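Local atomic coordinates of PppA (Pseudomonas aeruginosa, PDB entry 6JKV), a protein that acts as a key regulatory component of type VI secretion, probably as a manganese-dependent serine/threonine phosphatase of the PP2C family. Residues R30-Y34 against S48-P52; S35-R41 against G249-T255; N44-S48 against V59-G65; S141-R147 against D207-S213; V237-V242 against I254-V258. All coordinates share one frame; numbering follows the deposited sequence.

Contact 1. Residues R30-Y34 against S48-P52; sequences RSASY and SLDAP
Ser31 and Asp50 make the one direct hydrogen bond between these two strands. Ser31 OG donates to Asp50 OD1 over 2.5 Å and meets that oxygen on its syn lone pair, the side facing OD2. Asp50 can reach across because its CG stands anti to the backbone N (chi1 -177°), which carries the carboxylate out toward residues 30-34. The same serine oxygen also has a weak hydrogen bond from Trp57 NE1.

Two waters fill in the polar contacts. Ser33 OG and Ser48 OG are 3.8 Å apart. Water 1 bonds to both and bridges them. Water 2 donates to Asp50 OD2 and weakly accepts from Ser33 N. Its separation from OD2 is unusually short, so that length is doubtful.

The rest is loose packing of carbon against oxygen. The Pro52 ring edges up to the serine, with Pro52 CG 3.4 Å from Ser31 OG.

The strands run nearly antiparallel, at 157°, but their axes stay 7.4 Å apart and no backbone bond joins them. They are outermost strands of two different sheets and face each other along one side of the beta sandwich. Strand 29-36 bonds to strand 254-261 in one sheet. Strand 46-51 bonds to strand 56-63 in the other, where Leu49 turns to helix 69-82.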
# COMPACT_ATOMS: atom_id res chain seq x y z
N ARG A 30 11.07 10.78 -7.15
CA ARG A 30 11.11 11.31 -5.76
C ARG A 30 10.02 10.61 -4.96
O ARG A 30 8.94 10.37 -5.53
CB ARG A 30 10.77 12.80 -5.69
CG ARG A 30 11.97 13.71 -5.64
CD ARG A 30 11.58 15.07 -5.10
NE ARG A 30 12.39 16.15 -5.67
CZ ARG A 30 13.50 16.63 -5.15
NH1 ARG A 30 13.99 16.16 -4.02
NH2 ARG A 30 14.14 17.61 -5.77
N SER A 31 10.27 10.35 -3.68
CA SER A 31 9.28 9.65 -2.83
C SER A 31 9.46 10.07 -1.38
O SER A 31 10.55 10.51 -1.00
CB SER A 31 9.38 8.15 -3.00
OG SER A 31 10.68 7.69 -2.66
N ALA A 32 8.39 9.93 -0.62
CA ALA A 32 8.36 10.19 0.83
C ALA A 32 7.23 9.37 1.44
O ALA A 32 6.23 9.11 0.75
CB ALA A 32 8.19 11.67 1.12
N SER A 33 7.40 8.98 2.70
CA SER A 33 6.41 8.19 3.45
C SER A 33 6.26 8.79 4.84
O SER A 33 7.25 9.33 5.39
CB SER A 33 6.82 6.75 3.56
OG SER A 33 7.88 6.63 4.50
N TYR A 34 5.05 8.71 5.38
CA TYR A 34 4.75 9.13 6.76
C TYR A 34 3.59 8.28 7.27
O TYR A 34 2.63 8.05 6.52
CB TYR A 34 4.43 10.62 6.83
CG TYR A 34 4.27 11.16 8.22
CD1 TYR A 34 5.18 10.85 9.22
CD2 TYR A 34 3.22 12.00 8.55
CE1 TYR A 34 5.03 11.35 10.51
CE2 TYR A 34 3.07 12.52 9.82
CZ TYR A 34 3.97 12.17 10.82
OH TYR A 34 3.85 12.67 12.08
N SER A 48 5.57 0.49 5.99
CA SER A 48 5.87 1.00 4.64
C SER A 48 7.33 0.75 4.32
O SER A 48 8.13 0.61 5.24
CB SER A 48 5.49 2.46 4.50
OG SER A 48 6.33 3.28 5.29
N LEU A 49 7.62 0.67 3.02
CA LEU A 49 9.00 0.63 2.49
C LEU A 49 9.12 1.70 1.41
O LEU A 49 8.38 1.66 0.40
CB LEU A 49 9.31 -0.76 1.92
CG LEU A 49 10.67 -0.83 1.24
CD1 LEU A 49 11.78 -0.80 2.29
CD2 LEU A 49 10.80 -2.05 0.34
N ASP A 50 10.04 2.64 1.62
CA ASP A 50 10.33 3.73 0.67
C ASP A 50 11.73 3.48 0.09
O ASP A 50 12.70 4.00 0.64
CB ASP A 50 10.20 5.08 1.37
CG ASP A 50 10.42 6.27 0.45
OD1 ASP A 50 10.13 6.13 -0.76
OD2 ASP A 50 10.90 7.31 0.94
N ALA A 51 11.82 2.67 -0.97
CA ALA A 51 13.11 2.26 -1.57
C ALA A 51 13.15 2.73 -3.03
O ALA A 51 13.16 1.91 -3.95
CB ALA A 51 13.32 0.77 -1.44
N PRO A 52 13.22 4.05 -3.28
CA PRO A 52 13.35 4.53 -4.66
C PRO A 52 14.68 4.11 -5.28
O PRO A 52 14.76 4.08 -6.48
CB PRO A 52 13.26 6.06 -4.52
CG PRO A 52 13.73 6.33 -3.10
CD PRO A 52 13.25 5.15 -2.30
O HOH W 1 8.81 3.93 5.10
O HOH W 2 10.38 8.33 3.07

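Contact 2. Residues S35-R41 against G249-T255; sequences SHVGMVR and GAPDNIT
On one face of an antiparallel strand pair, the hydroxyls of Ser35 and Thr255 meet, with Ser35 OG and Thr255 OG1 2.6 Å apart. Asn44 ND2 also bonds Ser35 OG, and Asp46 OD2 bonds Thr255 OG1. Next along, His36 and Ile254 exchange two backbone hydrogen bonds. The His36 ring swings away from Ile254, with CG anti to the backbone N (chi1 -162°). This places ND1 to accept Gly38 N, which lies in the ring plane and fixes the ring's rotation.

The Asn253 amide is fixed by three hydrogen bonds. Asn253 ND2 gives one to Val37 O at 2.7 Å, with Val37 O in the amide plane, and another to Val43 O. Its OD1 accepts from Glu45 N. The Arg41 chain is extended from CG to NE and crosses this amide, with Arg41 CD 3.4 Å from Asn253 ND2. Arg41 NE then makes a long salt bridge of 3.4 Å to Asp252 OD1, while its stronger partner is Glu45. The other oxygen, Asp252 OD2, is a manganese ligand beside Asp61 and Asp214.

Met39 N bonds Ala250 O at 2.7 Å. Met39 CG lies by Ala250 CB at 3.2 Å, shorter than normal contact, so the exact length is doubtful. Water 3 donates to both Val37 O and Ala250 O. His36 and Met39 lie against helix 234-247, whereas Ser35 and Asn253 touch strand 46-51 of the other sheet.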
# COMPACT_ATOMS: atom_id res chain seq x y z
N SER A 35 3.71 7.80 8.50
CA SER A 35 2.69 6.97 9.17
C SER A 35 2.40 7.57 10.55
O SER A 35 3.28 8.20 11.13
CB SER A 35 3.12 5.52 9.28
OG SER A 35 2.04 4.70 9.71
N HIS A 36 1.18 7.38 11.03
CA HIS A 36 0.78 7.78 12.39
C HIS A 36 -0.15 6.73 12.96
O HIS A 36 -1.02 6.21 12.21
CB HIS A 36 0.13 9.17 12.40
CG HIS A 36 0.11 9.81 13.75
ND1 HIS A 36 -0.74 9.39 14.76
CD2 HIS A 36 0.82 10.84 14.27
CE1 HIS A 36 -0.56 10.13 15.83
NE2 HIS A 36 0.40 11.03 15.56
N VAL A 37 0.02 6.42 14.24
CA VAL A 37 -0.79 5.39 14.94
C VAL A 37 -2.27 5.79 14.85
O VAL A 37 -3.13 4.89 14.84
CB VAL A 37 -0.32 5.21 16.40
CG1 VAL A 37 -0.61 6.44 17.25
CG2 VAL A 37 -0.93 3.96 17.00
N GLY A 38 -2.55 7.08 14.74
CA GLY A 38 -3.92 7.62 14.71
C GLY A 38 -4.36 8.07 16.09
O GLY A 38 -3.50 8.29 16.96
N MET A 39 -5.67 8.21 16.29
CA MET A 39 -6.23 8.81 17.52
C MET A 39 -7.02 7.78 18.33
O MET A 39 -7.45 8.12 19.42
CB MET A 39 -7.14 10.00 17.19
CG MET A 39 -6.48 11.04 16.30
SD MET A 39 -5.53 12.28 17.19
CE MET A 39 -3.94 11.46 17.40
N VAL A 40 -7.16 6.55 17.84
CA VAL A 40 -7.90 5.47 18.56
C VAL A 40 -6.92 4.35 18.91
O VAL A 40 -6.75 4.06 20.11
CB VAL A 40 -9.09 4.96 17.73
CG1 VAL A 40 -9.67 3.66 18.29
CG2 VAL A 40 -10.16 6.02 17.60
N ARG A 41 -6.31 3.73 17.91
CA ARG A 41 -5.32 2.65 18.14
C ARG A 41 -4.11 3.24 18.89
O ARG A 41 -3.86 4.46 18.78
CB ARG A 41 -4.90 2.01 16.82
CG ARG A 41 -5.94 1.07 16.23
CD ARG A 41 -5.49 0.56 14.87
NE ARG A 41 -6.40 -0.42 14.30
CZ ARG A 41 -6.43 -1.72 14.63
NH1 ARG A 41 -7.32 -2.52 14.06
NH2 ARG A 41 -5.59 -2.20 15.54
N GLY A 249 -10.02 12.88 13.29
CA GLY A 249 -10.23 11.89 14.37
C GLY A 249 -9.49 10.57 14.18
O GLY A 249 -9.62 9.72 15.07
N ALA A 250 -8.80 10.36 13.06
CA ALA A 250 -7.81 9.26 12.86
C ALA A 250 -8.21 7.96 13.56
O ALA A 250 -7.47 7.45 14.40
CB ALA A 250 -6.47 9.72 13.34
N PRO A 251 -9.35 7.36 13.19
CA PRO A 251 -9.85 6.16 13.87
C PRO A 251 -8.96 4.93 13.64
O PRO A 251 -9.04 4.01 14.44
CB PRO A 251 -11.24 5.95 13.25
CG PRO A 251 -11.19 6.67 11.92
CD PRO A 251 -10.18 7.77 12.06
N ASP A 252 -8.15 4.94 12.59
CA ASP A 252 -7.25 3.83 12.19
C ASP A 252 -5.80 4.34 12.10
O ASP A 252 -5.60 5.57 12.02
CB ASP A 252 -7.70 3.22 10.86
CG ASP A 252 -7.12 1.85 10.58
OD1 ASP A 252 -6.35 1.34 11.42
OD2 ASP A 252 -7.45 1.29 9.52
N ASN A 253 -4.83 3.42 12.14
CA ASN A 253 -3.44 3.71 11.71
C ASN A 253 -3.54 4.35 10.32
O ASN A 253 -4.29 3.83 9.48
CB ASN A 253 -2.57 2.45 11.65
CG ASN A 253 -2.51 1.68 12.96
OD1 ASN A 253 -2.22 0.49 12.95
ND2 ASN A 253 -2.76 2.36 14.07
N ILE A 254 -2.83 5.44 10.10
CA ILE A 254 -2.91 6.20 8.83
C ILE A 254 -1.50 6.30 8.26
O ILE A 254 -0.63 6.85 8.95
CB ILE A 254 -3.58 7.57 9.03
CG1 ILE A 254 -3.48 8.41 7.76
CG2 ILE A 254 -3.02 8.30 10.24
CD1 ILE A 254 -4.52 9.51 7.68
N THR A 255 -1.30 5.75 7.07
CA THR A 255 0.00 5.79 6.37
C THR A 255 -0.21 6.34 4.96
O THR A 255 -1.20 5.96 4.31
CB THR A 255 0.65 4.40 6.33
OG1 THR A 255 0.72 3.92 7.67
CG2 THR A 255 2.04 4.43 5.71
O HOH W 3 -5.98 5.30 15.41

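Contact 3. Residues N44-S48 against V59-G65; sequences NEDAS and VADGMGG
In the beta hairpin of strands 46-51 and 56-63, which carries metal ligands of the PP2C active centre, Ala47 faces Ala60 as a hydrogen-bonded pair. Ala47 N donates to Ala60 O at 2.8 Å, and Ala60 N returns a bond to Ala47 O at 2.9 Å. Both methyl groups face helix 69-82. Asp46 with Asp61 and Ser48 with Val59 are the flanking non-hydrogen-bonded pairs, and their side chains lie on the other face.

One more backbone bond extends the ladder. Gly62 N reaches Glu45 O at 3.0 Å, but from well above the carbonyl plane. Ser73 OG bonds the same oxygen.

The Glu45 carboxylate bonds the backbone of the loop after the strand. The side chain is extended beyond CG, which carries it that far. Glu45 OE1 accepts Gly65 N at 2.7 Å, met 45° out of the carboxylate plane. OE2 pairs with Arg41. Water 4 accepts from Gly64 N at 2.7 Å and donates weakly to Glu45 OE2.

Metal binding uses the end of strand 56-63. Asp61 OD1 and Gly62 O hold one manganese ion. Asp61 OD2 binds the second, together with Asp214 and Asp252, so this carboxylate bridges the two ions.

Asp46 stands beside it as a second-shell neighbour. Its OD2 is bonded by Ser213 OG and Thr255 OG1. The two carboxylate planes are turned 75° apart, and Asp46 OD1 comes to 3.2 Å from Asp61 OD1, two acceptors with no hydrogen bond between them.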
# COMPACT_ATOMS: atom_id res chain seq x y z
N ASN A 44 0.73 0.82 16.09
CA ASN A 44 0.75 1.00 14.62
C ASN A 44 1.08 -0.34 13.96
O ASN A 44 2.24 -0.78 14.07
CB ASN A 44 1.72 2.11 14.22
CG ASN A 44 1.43 2.65 12.84
OD1 ASN A 44 0.73 2.01 12.06
ND2 ASN A 44 1.94 3.84 12.54
N GLU A 45 0.10 -0.97 13.33
CA GLU A 45 0.30 -2.24 12.58
C GLU A 45 0.53 -1.93 11.10
O GLU A 45 0.84 -2.88 10.35
CB GLU A 45 -0.89 -3.18 12.76
CG GLU A 45 -0.97 -3.74 14.15
CD GLU A 45 -2.33 -4.34 14.47
OE1 GLU A 45 -2.59 -5.48 14.02
OE2 GLU A 45 -3.11 -3.68 15.19
N ASP A 46 0.39 -0.66 10.70
CA ASP A 46 0.78 -0.20 9.34
C ASP A 46 2.30 -0.26 9.23
O ASP A 46 2.99 0.01 10.22
CB ASP A 46 0.29 1.22 9.04
CG ASP A 46 -1.16 1.32 8.60
OD1 ASP A 46 -1.91 0.31 8.69
OD2 ASP A 46 -1.54 2.43 8.17
N ALA A 47 2.81 -0.63 8.06
CA ALA A 47 4.25 -0.56 7.72
C ALA A 47 4.39 -0.03 6.30
O ALA A 47 3.42 -0.09 5.52
CB ALA A 47 4.89 -1.92 7.86
N SER A 48 5.57 0.49 5.99
CA SER A 48 5.87 1.00 4.64
C SER A 48 7.33 0.75 4.32
O SER A 48 8.13 0.61 5.24
CB SER A 48 5.49 2.46 4.50
OG SER A 48 6.33 3.28 5.29
N VAL A 59 3.22 -0.15 0.90
CA VAL A 59 2.42 0.07 2.13
C VAL A 59 1.71 -1.23 2.48
O VAL A 59 1.13 -1.85 1.58
CB VAL A 59 1.44 1.24 1.95
CG1 VAL A 59 0.49 1.34 3.14
CG2 VAL A 59 2.17 2.55 1.72
N ALA A 60 1.77 -1.64 3.75
CA ALA A 60 1.15 -2.88 4.26
C ALA A 60 0.34 -2.57 5.52
O ALA A 60 0.92 -2.05 6.48
CB ALA A 60 2.21 -3.92 4.51
N ASP A 61 -0.95 -2.90 5.51
CA ASP A 61 -1.85 -2.69 6.66
C ASP A 61 -1.97 -4.02 7.42
O ASP A 61 -2.69 -4.92 6.95
CB ASP A 61 -3.22 -2.18 6.22
CG ASP A 61 -4.14 -1.86 7.38
OD1 ASP A 61 -3.83 -2.30 8.51
OD2 ASP A 61 -5.17 -1.20 7.15
N GLY A 62 -1.28 -4.13 8.56
CA GLY A 62 -1.31 -5.33 9.40
C GLY A 62 -2.60 -5.43 10.18
O GLY A 62 -3.16 -4.38 10.55
N MET A 63 -3.06 -6.65 10.43
CA MET A 63 -4.24 -6.93 11.28
C MET A 63 -3.89 -8.02 12.28
O MET A 63 -3.15 -8.96 11.92
CB MET A 63 -5.43 -7.36 10.42
CG MET A 63 -5.13 -8.53 9.50
SD MET A 63 -6.61 -9.27 8.82
CE MET A 63 -6.63 -8.51 7.20
N GLY A 64 -4.42 -7.91 13.50
CA GLY A 64 -4.28 -8.95 14.53
C GLY A 64 -3.74 -8.43 15.84
O GLY A 64 -3.59 -9.25 16.78
N GLY A 65 -3.46 -7.13 15.93
CA GLY A 65 -2.88 -6.52 17.14
C GLY A 65 -1.38 -6.69 17.19
O GLY A 65 -0.78 -7.23 16.24
O HOH W 4 -5.78 -5.75 14.41

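Contact 4. Residues S141-R147 against D207-S213; sequences SRLYRLR and DSFLLCS
Arg147 grips Asp207 side-on, with the carboxylate at the edge of the guanidinium. Arg147 NE bonds Asp207 OD1 at 2.9 Å. Arg147 NH2 bonds Asp207 OD2 at 2.7 Å, on its syn lone pair. One face of the Arg147 guanidinium carries Arg145 NH1, 3.1 Å above its plane and offset toward the rim. Water 5 lies at the edge of the Arg145 group and links NH1 to Asp207 OD2; Arg145 NH2 pairs with Glu152. Arg145 also runs alongside the Phe209 ring, with Arg145 CD 3.9 Å from Phe209 CE1. Cys212 SG sits at the edge of the Tyr144 ring, 4.2 Å from Tyr144 CE1. Tyr144 OH takes a bond from Arg142 NH1 in the guanidinium plane.

The strands are antiparallel neighbours in one sheet of the PP2C beta sandwich. Backbone bonds run both ways in the pairs Arg142-Cys212, Tyr144-Leu210 and Leu146-Ser208. Tyr144, Leu146 and Leu210 pack on helix 222-229. On the other face, Leu143 and Phe209 touch strand 120-129 of the second sheet, and Leu143 CD1 meets Leu211 CD1 at 3.8 Å. At the metal end, Ser141 CB lies 3.3 Å from Cys212 O, and its OG bonds Thr122. Ser213 OG bonds Asp46.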
# COMPACT_ATOMS: atom_id res chain seq x y z
N SER A 141 -5.73 -1.55 1.01
CA SER A 141 -4.71 -0.50 0.84
C SER A 141 -4.66 -0.14 -0.65
O SER A 141 -4.76 -1.07 -1.49
CB SER A 141 -3.38 -0.93 1.37
OG SER A 141 -3.40 -1.07 2.78
N ARG A 142 -4.54 1.14 -0.96
CA ARG A 142 -4.82 1.66 -2.31
C ARG A 142 -3.57 2.27 -2.93
O ARG A 142 -2.66 2.75 -2.20
CB ARG A 142 -5.97 2.67 -2.27
CG ARG A 142 -7.31 2.04 -1.96
CD ARG A 142 -8.36 3.09 -1.66
NE ARG A 142 -9.65 2.49 -1.36
CZ ARG A 142 -10.82 3.11 -1.50
NH1 ARG A 142 -10.87 4.35 -1.95
NH2 ARG A 142 -11.94 2.48 -1.19
N LEU A 143 -3.52 2.20 -4.26
CA LEU A 143 -2.65 3.05 -5.10
C LEU A 143 -3.54 3.95 -5.97
O LEU A 143 -4.45 3.42 -6.65
CB LEU A 143 -1.75 2.19 -5.97
CG LEU A 143 -1.04 2.98 -7.07
CD1 LEU A 143 0.13 3.76 -6.48
CD2 LEU A 143 -0.59 2.06 -8.18
N TYR A 144 -3.27 5.25 -5.93
CA TYR A 144 -3.87 6.26 -6.82
C TYR A 144 -2.79 6.86 -7.72
O TYR A 144 -1.62 6.91 -7.32
CB TYR A 144 -4.50 7.40 -6.01
CG TYR A 144 -5.69 7.04 -5.17
CD1 TYR A 144 -5.53 6.53 -3.89
CD2 TYR A 144 -6.98 7.27 -5.62
CE1 TYR A 144 -6.62 6.24 -3.09
CE2 TYR A 144 -8.08 6.99 -4.84
CZ TYR A 144 -7.90 6.47 -3.57
OH TYR A 144 -8.98 6.21 -2.77
N ARG A 145 -3.19 7.32 -8.89
CA ARG A 145 -2.32 8.12 -9.77
C ARG A 145 -2.93 9.51 -9.96
O ARG A 145 -4.11 9.59 -10.28
CB ARG A 145 -2.12 7.43 -11.12
CG ARG A 145 -1.48 8.34 -12.16
CD ARG A 145 -1.15 7.64 -13.45
NE ARG A 145 -2.35 7.17 -14.11
CZ ARG A 145 -2.37 6.40 -15.19
NH1 ARG A 145 -1.23 5.99 -15.73
NH2 ARG A 145 -3.53 6.01 -15.69
N LEU A 146 -2.13 10.55 -9.74
CA LEU A 146 -2.48 11.93 -10.10
C LEU A 146 -1.77 12.28 -11.41
O LEU A 146 -0.52 12.25 -11.44
CB LEU A 146 -2.08 12.89 -8.99
CG LEU A 146 -2.49 14.34 -9.20
CD1 LEU A 146 -3.97 14.51 -8.90
CD2 LEU A 146 -1.67 15.28 -8.33
N ARG A 147 -2.54 12.58 -12.44
CA ARG A 147 -2.02 13.00 -13.76
C ARG A 147 -2.86 14.18 -14.26
O ARG A 147 -4.09 14.07 -14.27
CB ARG A 147 -2.07 11.82 -14.73
CG ARG A 147 -1.69 12.19 -16.16
CD ARG A 147 -1.73 10.95 -17.04
NE ARG A 147 -0.56 10.11 -16.87
CZ ARG A 147 -0.36 8.94 -17.49
NH1 ARG A 147 -1.26 8.47 -18.32
NH2 ARG A 147 0.75 8.26 -17.28
N ASP A 207 3.77 12.71 -13.49
CA ASP A 207 2.83 11.78 -12.82
C ASP A 207 3.16 11.75 -11.33
O ASP A 207 4.34 11.85 -10.98
CB ASP A 207 2.93 10.36 -13.38
CG ASP A 207 2.24 10.18 -14.72
OD1 ASP A 207 1.64 11.16 -15.21
OD2 ASP A 207 2.31 9.05 -15.26
N SER A 208 2.12 11.62 -10.51
CA SER A 208 2.21 11.41 -9.04
C SER A 208 1.47 10.12 -8.69
O SER A 208 0.52 9.75 -9.42
CB SER A 208 1.63 12.56 -8.27
OG SER A 208 2.63 13.52 -7.98
N PHE A 209 1.87 9.50 -7.59
CA PHE A 209 1.27 8.25 -7.09
C PHE A 209 1.13 8.36 -5.58
O PHE A 209 2.01 8.91 -4.92
CB PHE A 209 2.13 7.04 -7.46
CG PHE A 209 2.37 6.92 -8.94
CD1 PHE A 209 1.44 6.31 -9.75
CD2 PHE A 209 3.53 7.41 -9.50
CE1 PHE A 209 1.67 6.19 -11.11
CE2 PHE A 209 3.76 7.29 -10.87
CZ PHE A 209 2.83 6.67 -11.67
N LEU A 210 0.02 7.83 -5.07
CA LEU A 210 -0.23 7.71 -3.62
C LEU A 210 -0.52 6.25 -3.28
O LEU A 210 -1.48 5.70 -3.83
CB LEU A 210 -1.41 8.60 -3.23
CG LEU A 210 -1.95 8.33 -1.82
CD1 LEU A 210 -0.97 8.85 -0.78
CD2 LEU A 210 -3.32 8.94 -1.63
N LEU A 211 0.33 5.68 -2.43
CA LEU A 211 0.06 4.40 -1.74
C LEU A 211 -0.42 4.74 -0.33
O LEU A 211 0.23 5.59 0.36
CB LEU A 211 1.34 3.56 -1.70
CG LEU A 211 1.89 3.09 -3.04
CD1 LEU A 211 2.68 4.18 -3.76
CD2 LEU A 211 2.78 1.87 -2.83
N CYS A 212 -1.51 4.13 0.12
CA CYS A 212 -2.06 4.46 1.45
C CYS A 212 -2.80 3.27 2.04
O CYS A 212 -3.25 2.38 1.28
CB CYS A 212 -2.96 5.70 1.40
SG CYS A 212 -4.53 5.49 0.52
N SER A 213 -2.88 3.25 3.36
CA SER A 213 -3.75 2.33 4.11
C SER A 213 -5.14 2.95 4.17
O SER A 213 -5.26 4.17 3.89
CB SER A 213 -3.20 2.03 5.47
OG SER A 213 -3.17 3.20 6.28
O HOH W 5 1.57 6.09 -14.94
O HOH W 6 1.19 14.63 -10.65

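Contact 5. Residues V237-V242 against I254-V258; sequences VVRSLV and ITALV
Val238 lies over the strand between Ala256 and Val258. Its CB is 4.2 Å from Ala256 CB and 3.8 Å from Ala256 O. From there CG1 points anti to the carbonyl carbon (chi1 -65°) and heads along the strand. This methyl, Val238 CG1, meets two atoms of Val258 at once, the backbone N at 3.5 Å and CG2 at 3.5 Å. The Val238 and Val258 side chains run past one another head to tail. Val238 also touches Tyr34 of the adjoining strand 29-36.

Val258 CG2 serves a second helix residue. Val237 CG1 lies 3.6 Å from Val258 CG2, and the Val237 side chain is roughly perpendicular to that of Val258. One methyl is therefore gripped by both valines.

One turn further along the helix, Leu241 reaches down with CD1, which rests 4.0 Å from Ala256 CB. The small alanine receives Val238 and Leu241, and Val242 touches it more loosely. At the far end, Ile254 sends CD1 up to the helix backbone, 4.0 Å from Val242 CA.

No hydrogen bond crosses this interface; it is apolar packing. Helix and strand run roughly antiparallel, with an angle of 156° between their directions. Ile254, Ala256 and Val258 face the helix, while Thr255 and Leu257 turn the other way, toward the second sheet. Leu210 and helix 222-229 extend the same buried layer beside Leu241 and Val258. A helix laid on the outer face of one sheet is typical of the alpha-beta-beta-alpha sandwich of PP2C phosphatases.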
# COMPACT_ATOMS: atom_id res chain seq x y z
N VAL A 237 3.48 16.69 1.24
CA VAL A 237 2.17 16.12 0.80
C VAL A 237 1.77 15.00 1.75
O VAL A 237 0.65 15.04 2.27
CB VAL A 237 2.22 15.66 -0.67
CG1 VAL A 237 1.09 14.71 -0.99
CG2 VAL A 237 2.19 16.83 -1.63
N VAL A 238 2.66 14.03 2.01
CA VAL A 238 2.33 12.89 2.90
C VAL A 238 2.02 13.44 4.29
O VAL A 238 1.06 12.97 4.90
CB VAL A 238 3.44 11.82 2.93
CG1 VAL A 238 3.58 11.16 1.56
CG2 VAL A 238 4.78 12.36 3.40
N ARG A 239 2.79 14.42 4.78
CA ARG A 239 2.57 14.99 6.13
C ARG A 239 1.24 15.74 6.17
O ARG A 239 0.57 15.71 7.22
CB ARG A 239 3.73 15.91 6.55
CG ARG A 239 4.66 15.25 7.55
CD ARG A 239 6.10 15.51 7.22
NE ARG A 239 6.98 14.59 7.93
CZ ARG A 239 7.62 13.56 7.38
NH1 ARG A 239 7.47 13.26 6.10
NH2 ARG A 239 8.39 12.80 8.13
N SER A 240 0.84 16.40 5.08
CA SER A 240 -0.45 17.13 5.00
C SER A 240 -1.60 16.12 4.95
O SER A 240 -2.66 16.38 5.57
CB SER A 240 -0.48 18.07 3.84
OG SER A 240 0.63 18.95 3.89
N LEU A 241 -1.42 15.01 4.24
CA LEU A 241 -2.46 13.95 4.18
C LEU A 241 -2.71 13.40 5.58
O LEU A 241 -3.88 13.34 6.00
CB LEU A 241 -2.01 12.84 3.23
CG LEU A 241 -2.10 13.16 1.75
CD1 LEU A 241 -1.33 12.11 0.95
CD2 LEU A 241 -3.55 13.23 1.30
N VAL A 242 -1.64 13.02 6.28
CA VAL A 242 -1.73 12.43 7.64
C VAL A 242 -2.35 13.48 8.58
O VAL A 242 -3.25 13.11 9.36
CB VAL A 242 -0.36 11.92 8.13
CG1 VAL A 242 -0.37 11.56 9.61
CG2 VAL A 242 0.09 10.73 7.29
N ILE A 254 -2.83 5.44 10.10
CA ILE A 254 -2.91 6.20 8.83
C ILE A 254 -1.50 6.30 8.26
O ILE A 254 -0.63 6.85 8.95
CB ILE A 254 -3.58 7.57 9.03
CG1 ILE A 254 -3.48 8.41 7.76
CG2 ILE A 254 -3.02 8.30 10.24
CD1 ILE A 254 -4.52 9.51 7.68
N THR A 255 -1.30 5.75 7.07
CA THR A 255 0.00 5.79 6.37
C THR A 255 -0.21 6.34 4.96
O THR A 255 -1.20 5.96 4.31
CB THR A 255 0.65 4.40 6.33
OG1 THR A 255 0.72 3.92 7.67
CG2 THR A 255 2.04 4.43 5.71
N ALA A 256 0.70 7.22 4.53
CA ALA A 256 0.70 7.80 3.18
C ALA A 256 2.12 7.74 2.64
O ALA A 256 3.08 8.03 3.38
CB ALA A 256 0.16 9.21 3.20
N LEU A 257 2.24 7.32 1.39
CA LEU A 257 3.52 7.27 0.65
C LEU A 257 3.28 7.87 -0.73
O LEU A 257 2.40 7.35 -1.46
CB LEU A 257 4.01 5.83 0.57
CG LEU A 257 5.50 5.64 0.33
CD1 LEU A 257 6.00 4.34 0.95
CD2 LEU A 257 5.78 5.68 -1.16
N VAL A 258 4.00 8.94 -1.06
CA VAL A 258 3.81 9.68 -2.33
C VAL A 258 5.07 9.51 -3.17
O VAL A 258 6.19 9.63 -2.63
CB VAL A 258 3.45 11.16 -2.11
CG1 VAL A 258 3.60 11.98 -3.39
CG2 VAL A 258 2.03 11.27 -1.58

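Contacts 1, 2, 4 and 5 all reach the sheet in which strands 29-36, 254-261, 208-212 and 142-147 lie side by side. Contact 3 belongs to the second sheet, and contact 1 joins the two at their edges. Along the chain, contacts 3 and 4 are nested inside the loop closed by contact 2, which pairs the first strand, 29-36, with the last, 254-261. Contacts 2 and 3 have centres about 11 Å apart and supply Asp252, Asp61 and Gly62 to the two manganese ions. Asp46, Thr255 and Ser213 tie contacts 2, 3 and 4 together beside them. Contact 5 covers the sheet from outside, its centre about 12 Å from that of contact 2.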